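Local coordinates for uncharacterized protein (Bacteroides ovatus, PDB 3P02) that is of unknown function but probably pairs an N-terminal E-set-like region with a C-terminal, largely antiparallel beta-sheet region of the BT_3044-like family, at residues E254-A257 / T258-Y261. Sequence-based numbering, arbitrary orientation.
Sequences EMDA and TKTY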
loop_
_atom_site.group_PDB
_atom_site.type_symbol
_atom_site.label_atom_id
_atom_site.label_comp_id
_atom_site.label_asym_id
_atom_site.label_seq_id
_atom_site.Cartn_x
_atom_site.Cartn_y
_atom_site.Cartn_z
ATOM N N GLU A 254 -24.706 -2.218 2.231
ATOM C CA GLU A 254 -25.969 -2.286 1.503
ATOM C C GLU A 254 -25.648 -2.390 0.027
ATOM O O GLU A 254 -24.631 -1.873 -0.433
ATOM C CB GLU A 254 -26.871 -1.077 1.782
ATOM C CG GLU A 254 -26.369 0.217 1.159
ATOM C CD GLU A 254 -27.032 1.491 1.638
ATOM O OE1 GLU A 254 -28.140 1.411 2.213
ATOM O OE2 GLU A 254 -26.438 2.573 1.437
HETATM N N MSE A 255 -26.516 -3.034 -0.719
HETATM C CA MSE A 255 -26.338 -3.110 -2.162
HETATM C C MSE A 255 -26.870 -1.831 -2.783
HETATM O O MSE A 255 -27.857 -1.276 -2.284
HETATM C CB MSE A 255 -27.067 -4.345 -2.734
HETATM C CG MSE A 255 -26.597 -5.654 -2.103
HETATM SE SE MSE A 255 -24.667 -5.919 -2.268
HETATM C CE MSE A 255 -24.580 -5.988 -4.213
ATOM N N ASP A 256 -26.252 -1.364 -3.862
ATOM C CA ASP A 256 -26.737 -0.180 -4.567
ATOM C C ASP A 256 -28.153 -0.428 -5.109
ATOM O O ASP A 256 -28.492 -1.547 -5.503
ATOM C CB ASP A 256 -25.793 0.188 -5.702
ATOM C CG ASP A 256 -25.994 1.584 -6.242
ATOM O OD1 ASP A 256 -25.514 2.532 -5.607
ATOM O OD2 ASP A 256 -26.589 1.716 -7.327
ATOM N N ALA A 257 -28.983 0.620 -5.069
ATOM C CA ALA A 257 -30.379 0.582 -5.484
ATOM C C ALA A 257 -30.534 0.293 -6.974
ATOM O O ALA A 257 -31.507 -0.363 -7.362
ATOM C CB ALA A 257 -31.041 1.915 -5.145
ATOM N N THR A 258 -29.604 0.802 -7.807
ATOM C CA THR A 258 -29.726 0.648 -9.262
ATOM C C THR A 258 -28.660 -0.317 -9.840
ATOM O O THR A 258 -29.012 -1.128 -10.698
ATOM C CB THR A 258 -29.708 2.019 -9.940
ATOM O OG1 THR A 258 -28.486 2.684 -9.649
ATOM C CG2 THR A 258 -30.879 2.897 -9.498
ATOM N N LYS A 259 -27.391 -0.234 -9.385
ATOM C CA LYS A 259 -26.312 -1.158 -9.805
ATOM C C LYS A 259 -26.310 -2.271 -8.778
ATOM O O LYS A 259 -25.644 -2.176 -7.746
ATOM C CB LYS A 259 -24.960 -0.442 -9.900
ATOM C CG LYS A 259 -24.960 0.756 -10.836
ATOM C CD LYS A 259 -23.661 1.508 -10.748
ATOM C CE LYS A 259 -23.705 2.799 -11.519
ATOM N NZ LYS A 259 -22.451 3.577 -11.345
ATOM N N THR A 260 -27.125 -3.286 -9.014
ATOM C CA THR A 260 -27.398 -4.300 -8.003
ATOM C C THR A 260 -26.237 -5.256 -7.730
ATOM O O THR A 260 -26.312 -5.994 -6.756
ATOM C CB THR A 260 -28.721 -5.017 -8.300
ATOM O OG1 THR A 260 -28.634 -5.703 -9.540
ATOM C CG2 THR A 260 -29.927 -4.045 -8.304
ATOM N N TYR A 261 -25.133 -5.169 -8.501
ATOM C CA TYR A 261 -23.901 -5.926 -8.257
ATOM C C TYR A 261 -22.969 -5.122 -7.360
ATOM O O TYR A 261 -21.941 -5.640 -6.910
ATOM C CB TYR A 261 -23.168 -6.191 -9.589
ATOM C CG TYR A 261 -22.869 -4.922 -10.358
ATOM C CD1 TYR A 261 -21.736 -4.159 -10.074
ATOM C CD2 TYR A 261 -23.754 -4.447 -11.322
ATOM C CE1 TYR A 261 -21.501 -2.948 -10.722
ATOM C CE2 TYR A 261 -23.499 -3.266 -12.018
ATOM C CZ TYR A 261 -22.375 -2.521 -11.714
ATOM O OH TYR A 261 -22.144 -1.348 -12.380
#
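Asp256 and the two residues Thr258 and Lys259 show how a single carboxylate oxygen can shape a turn: OD2 of Asp256 accepts three hydrogen bonds. The straighter of the two amide bonds comes from the backbone N of Lys259, 2.9 Å from Asp256 OD2 with an N-H...O angle of 172°, and uses the anti lone pair. Thr258 N reaches Asp256 OD2 at 3.2 Å from above the carboxylate plane, 46° out of it, while the Thr258 hydroxyl OG1, also 3.2 Å from Asp256 OD2, donates nearly in line with the C-O bond. In Asp256, CG anti to the backbone N (chi1 -164°) carries the carboxylate toward these amides. Exchanging Asp256 for an alanine would probably leave both amides and the Thr258 hydroxyl without this acceptor, and His264 NE2 without its bond to OD1. On another side of the loop, the selenomethionine Met255 bends at chi2 and chi3, packing its CE closely against a carbonyl oxygen, 3.1 Å from Thr260 O. In the second shell, His264 NE2 hydrogen-bonds Asp256 OD1, which helps fix the carboxylate's rotation, and backbone bonding of Asp256 with Leu262 joins the two ends of the loop. The aspartate-to-amide bond two residues on defines an Asx turn, here within the exposed hairpin connection between antiparallel strands 242-255 and 262-278 of the C-terminal sheet.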